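Local coordinates for aldehyde dehydrogenase family protein (Pseudomonas syringae pv. tomato, PDB 5IUV) that oxidises indole-3-acetaldehyde with NAD+ as an aldehyde dehydrogenase, probably yielding the auxin indole-3-acetic acid, at residues R83-M87 with L182-N186; A127-S131 with C175-P180. One frame throughout, in Å; residues are numbered along the deposited sequence.

Both contacts are made by helix 170-183, interaction 2 by its middle and interaction 1 by its C-terminal end, and their centres lie about 9 Å apart. Along the chain interaction 2 is nested within the loop that interaction 1 closes. M87 and S183 join them: M87 CE comes to 3.8 Å from G179 O, and S183 OG packs 3.5 Å from S131 C. The two differ in their distance from the cofactor. W176, in interaction 2, has its side chain about 4 Å from the bound NAD at the nearest, whereas the side chain of L182, in interaction 1, is about 12 Å from that of the NAD-binding V165.

Interaction 1 (R83-M87 with L182-N186); sequences RKATM and LSTGN
R83 reaches from helix 80-96 to the C-terminal end of helix 170-183 and grips the carbonyl oxygen of S183 side-on with two nitrogens. NE lies 2.9 Å and NH2 3.0 Å from S183 O, which sits almost exactly in the guanidinium plane. The two donors meet that oxygen differently: NH2 approaches in the carbonyl plane, NE from above it. A bend at chi3 (-53°) turns the guanidinium edge to the carbonyl. The third nitrogen, NH1, is satisfied by L78 O, which ties the group to the loop ahead of its own helix.

The neighbouring carbonyl, L182 O, accepts the backbone N of G185 and, from outside, W75 NE1. G185 has positive phi (104°) and closes the helix with a Schellman motif. S183 OG is bonded back to G179 O, and T184 OG1 likewise to P180 O.

Beside this polar grip, M87 supplies the apolar part. Its chain, bent at chi2 and chi3, crosses the L182 side chain at about a right angle, with SD 3.8 Å from L182 CB, while CG rests 3.6 Å from S183 OG. Carbonyls at a helix C-terminus lack the amide partners of the next turn; here a cationic side chain serves one of them, an arrangement that probably also eases the negative end of the helix dipole.

Interaction 2 (A127-S131 with C175-P180); sequences ALSWS and CWKLGP
A127, L128 and S131 of helix 113-134 pack against C175 and G179 of helix 170-183, with the indole of W176 touching at one corner; the short segments run nearly parallel at a crossing angle of -23° with their axes 7.9 Å apart.

Most of the contact is apolar. L128 fits between C175 and G179: its CG and CD1 lie against the thiol, CG 3.9 Å from C175 SG, while CD2 lies over the backbone 3.6 Å from G179 N and also meets L178 CB. In L128, CG lies beside the backbone N (chi1 -63°), opposite the carbonyl carbon, which brings the two methyls to the other helix. A127 CB packs against C175 O and, obliquely to the indole, 3.8 Å from W176 CD1.

Backbone packing centres on G179, whose CA is only 4.3 Å from L128 CA. With no side chain between them, the backbones meet directly: A127 O lies 4.0 Å from G179 CA. S131 CB presses on G179 C at 3.5 Å, and its OG sits equally near P180 CD at the kink.

The polar element stays within one helix: S131 OG donates to A127 O at 2.8 Å, nearly along the C=O axis, and S131 N shares that acceptor. The buried hydroxyl is thereby satisfied at the interface.

Helix 80-96 flanks the pair, setting L94 against both L128 and C175 and F90 against L128. The W176 side chain lies close to that of E267, the predicted active-site residue, and packs edge-to-face with F467 near the bound NAD, while K177 bonds to T243, at the end of strand 239-243, and forms a salt bridge with D478.

Interaction 1 (R83-M87 with L182-N186)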
loop_
_atom_site.group_PDB
_atom_site.type_symbol
_atom_site.label_atom_id
_atom_site.label_comp_id
_atom_site.label_asym_id
_atom_site.label_seq_id
_atom_site.Cartn_x
_atom_site.Cartn_y
_atom_site.Cartn_z
ATOM N N ARG A 83 -6.040 15.363 -15.965
ATOM C CA ARG A 83 -7.065 15.624 -14.950
ATOM C C ARG A 83 -6.455 16.343 -13.750
ATOM O O ARG A 83 -7.053 17.258 -13.197
ATOM C CB ARG A 83 -7.747 14.330 -14.492
ATOM C CG ARG A 83 -8.505 13.633 -15.605
ATOM C CD ARG A 83 -9.689 12.829 -15.102
ATOM N NE ARG A 83 -9.361 11.886 -14.034
ATOM C CZ ARG A 83 -8.736 10.728 -14.210
ATOM N NH1 ARG A 83 -8.318 10.365 -15.415
ATOM N NH2 ARG A 83 -8.506 9.940 -13.171
ATOM N N LYS A 84 -5.267 15.911 -13.351
ATOM C CA LYS A 84 -4.514 16.567 -12.294
ATOM C C LYS A 84 -4.312 18.054 -12.598
ATOM O O LYS A 84 -4.607 18.909 -11.761
ATOM C CB LYS A 84 -3.154 15.883 -12.105
ATOM C CG LYS A 84 -2.194 16.650 -11.202
ATOM C CD LYS A 84 -0.875 15.883 -10.947
ATOM C CE LYS A 84 -0.049 15.765 -12.226
ATOM N NZ LYS A 84 1.300 15.147 -11.993
ATOM N N ALA A 85 -3.808 18.356 -13.792
ATOM C CA ALA A 85 -3.542 19.741 -14.191
ATOM C C ALA A 85 -4.806 20.599 -14.149
ATOM O O ALA A 85 -4.775 21.747 -13.714
ATOM C CB ALA A 85 -2.918 19.784 -15.593
ATOM N N THR A 86 -5.913 20.030 -14.604
ATOM C CA THR A 86 -7.186 20.741 -14.615
ATOM C C THR A 86 -7.687 21.000 -13.195
ATOM O O THR A 86 -8.157 22.096 -12.894
ATOM C CB THR A 86 -8.246 19.958 -15.408
ATOM O OG1 THR A 86 -7.802 19.812 -16.760
ATOM C CG2 THR A 86 -9.590 20.680 -15.406
ATOM N N MET A 87 -7.571 20.001 -12.321
ATOM C CA MET A 87 -8.020 20.159 -10.932
ATOM C C MET A 87 -7.210 21.224 -10.198
ATOM O O MET A 87 -7.747 21.991 -9.392
ATOM C CB MET A 87 -7.946 18.823 -10.175
ATOM C CG MET A 87 -8.972 17.775 -10.633
ATOM S SD MET A 87 -10.688 18.339 -10.534
ATOM C CE MET A 87 -10.909 18.536 -8.763
ATOM N N LEU A 182 -14.429 14.397 -8.821
ATOM C CA LEU A 182 -14.017 14.807 -10.158
ATOM C C LEU A 182 -12.659 14.209 -10.522
ATOM O O LEU A 182 -12.447 13.798 -11.666
ATOM C CB LEU A 182 -13.964 16.336 -10.267
ATOM C CG LEU A 182 -15.301 17.064 -10.164
ATOM C CD1 LEU A 182 -15.084 18.572 -10.029
ATOM C CD2 LEU A 182 -16.185 16.745 -11.389
ATOM N N SER A 183 -11.751 14.145 -9.547
ATOM C CA SER A 183 -10.404 13.620 -9.796
ATOM C C SER A 183 -10.426 12.180 -10.303
ATOM O O SER A 183 -9.604 11.805 -11.143
ATOM C CB SER A 183 -9.538 13.698 -8.535
ATOM O OG SER A 183 -9.161 15.038 -8.259
ATOM N N THR A 184 -11.364 11.383 -9.800
ATOM C CA THR A 184 -11.485 9.991 -10.227
ATOM C C THR A 184 -12.192 9.850 -11.576
ATOM O O THR A 184 -12.264 8.755 -12.132
ATOM C CB THR A 184 -12.235 9.139 -9.183
ATOM O OG1 THR A 184 -13.416 9.827 -8.754
ATOM C CG2 THR A 184 -11.343 8.873 -7.974
ATOM N N GLY A 185 -12.727 10.952 -12.091
ATOM C CA GLY A 185 -13.302 10.959 -13.426
ATOM C C GLY A 185 -14.825 10.942 -13.520
ATOM O O GLY A 185 -15.378 10.852 -14.615
ATOM N N ASN A 186 -15.512 11.019 -12.389
ATOM C CA ASN A 186 -16.976 11.020 -12.411
ATOM C C ASN A 186 -17.585 12.326 -12.912
ATOM O O ASN A 186 -16.934 13.373 -12.897
ATOM C CB ASN A 186 -17.527 10.731 -11.015
ATOM C CG ASN A 186 -17.105 9.381 -10.498
ATOM O OD1 ASN A 186 -17.681 8.362 -10.862
ATOM N ND2 ASN A 186 -16.096 9.366 -9.642
#

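Interaction 2 (A127-S131 with C175-P180)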
loop_
_atom_site.group_PDB
_atom_site.type_symbol
_atom_site.label_atom_id
_atom_site.label_comp_id
_atom_site.label_asym_id
_atom_site.label_seq_id
_atom_site.Cartn_x
_atom_site.Cartn_y
_atom_site.Cartn_z
ATOM N N ALA A 127 -8.565 21.269 -1.011
ATOM C CA ALA A 127 -9.163 19.960 -1.238
ATOM C C ALA A 127 -9.141 19.613 -2.721
ATOM O O ALA A 127 -8.925 18.462 -3.080
ATOM C CB ALA A 127 -10.598 19.910 -0.693
ATOM N N LEU A 128 -9.364 20.608 -3.578
ATOM C CA LEU A 128 -9.357 20.387 -5.023
ATOM C C LEU A 128 -7.955 20.087 -5.548
ATOM O O LEU A 128 -7.762 19.157 -6.329
ATOM C CB LEU A 128 -9.938 21.604 -5.767
ATOM C CG LEU A 128 -11.404 21.977 -5.508
ATOM C CD1 LEU A 128 -11.870 23.122 -6.414
ATOM C CD2 LEU A 128 -12.302 20.762 -5.689
ATOM N N SER A 129 -6.973 20.880 -5.132
ATOM C CA SER A 129 -5.620 20.710 -5.653
ATOM C C SER A 129 -4.932 19.484 -5.060
ATOM O O SER A 129 -4.204 18.791 -5.757
ATOM C CB SER A 129 -4.772 21.966 -5.400
ATOM O OG SER A 129 -4.729 22.318 -4.032
ATOM N N TRP A 130 -5.143 19.224 -3.774
ATOM C CA TRP A 130 -4.517 18.058 -3.146
ATOM C C TRP A 130 -5.058 16.794 -3.802
ATOM O O TRP A 130 -4.300 15.893 -4.150
ATOM C CB TRP A 130 -4.770 18.043 -1.632
ATOM C CG TRP A 130 -3.981 17.021 -0.838
ATOM C CD1 TRP A 130 -2.804 17.232 -0.169
ATOM C CD2 TRP A 130 -4.333 15.652 -0.604
ATOM N NE1 TRP A 130 -2.402 16.076 0.458
ATOM C CE2 TRP A 130 -3.321 15.092 0.205
ATOM C CE3 TRP A 130 -5.402 14.842 -1.006
ATOM C CZ2 TRP A 130 -3.347 13.755 0.622
ATOM C CZ3 TRP A 130 -5.427 13.519 -0.594
ATOM C CH2 TRP A 130 -4.402 12.987 0.209
ATOM N N SER A 131 -6.372 16.737 -3.980
ATOM C CA SER A 131 -6.992 15.602 -4.653
ATOM C C SER A 131 -6.444 15.450 -6.069
ATOM O O SER A 131 -6.132 14.345 -6.505
ATOM C CB SER A 131 -8.516 15.756 -4.694
ATOM O OG SER A 131 -9.071 15.714 -3.391
ATOM N N CYS A 175 -16.217 21.202 -1.906
ATOM C CA CYS A 175 -14.898 20.838 -2.417
ATOM C C CYS A 175 -14.372 19.523 -1.840
ATOM O O CYS A 175 -13.646 18.792 -2.519
ATOM C CB CYS A 175 -13.902 21.964 -2.143
ATOM S SG CYS A 175 -14.174 23.416 -3.181
ATOM N N TRP A 176 -14.720 19.228 -0.587
ATOM C CA TRP A 176 -14.412 17.922 -0.017
ATOM C C TRP A 176 -14.995 16.791 -0.849
ATOM O O TRP A 176 -14.409 15.711 -0.924
ATOM C CB TRP A 176 -14.932 17.808 1.416
ATOM C CG TRP A 176 -14.047 18.439 2.435
ATOM C CD1 TRP A 176 -13.048 19.343 2.215
ATOM C CD2 TRP A 176 -14.078 18.209 3.846
ATOM N NE1 TRP A 176 -12.456 19.693 3.408
ATOM C CE2 TRP A 176 -13.068 19.005 4.423
ATOM C CE3 TRP A 176 -14.865 17.406 4.678
ATOM C CZ2 TRP A 176 -12.828 19.029 5.798
ATOM C CZ3 TRP A 176 -14.619 17.420 6.041
ATOM C CH2 TRP A 176 -13.607 18.230 6.588
ATOM N N LYS A 177 -16.152 17.028 -1.465
ATOM C CA LYS A 177 -16.763 16.033 -2.344
ATOM C C LYS A 177 -16.203 16.153 -3.757
ATOM O O LYS A 177 -15.827 15.150 -4.346
ATOM C CB LYS A 177 -18.297 16.170 -2.395
ATOM C CG LYS A 177 -19.019 16.291 -1.043
ATOM C CD LYS A 177 -18.840 15.061 -0.170
ATOM C CE LYS A 177 -19.722 15.157 1.080
ATOM N NZ LYS A 177 -19.376 14.146 2.127
ATOM N N LEU A 178 -16.155 17.374 -4.295
ATOM C CA LEU A 178 -15.761 17.581 -5.691
ATOM C C LEU A 178 -14.328 17.147 -5.975
ATOM O O LEU A 178 -14.030 16.625 -7.049
ATOM C CB LEU A 178 -15.917 19.053 -6.090
ATOM C CG LEU A 178 -17.324 19.639 -6.157
ATOM C CD1 LEU A 178 -17.255 21.071 -6.677
ATOM C CD2 LEU A 178 -18.214 18.791 -7.026
ATOM N N GLY A 179 -13.441 17.389 -5.020
ATOM C CA GLY A 179 -12.045 17.016 -5.177
ATOM C C GLY A 179 -11.843 15.579 -5.638
ATOM O O GLY A 179 -11.415 15.340 -6.761
ATOM N N PRO A 180 -12.151 14.611 -4.765
ATOM C CA PRO A 180 -12.018 13.192 -5.123
ATOM C C PRO A 180 -13.002 12.719 -6.206
ATOM O O PRO A 180 -12.627 11.886 -7.036
ATOM C CB PRO A 180 -12.279 12.471 -3.789
ATOM C CG PRO A 180 -13.024 13.474 -2.947
ATOM C CD PRO A 180 -12.491 14.803 -3.347
#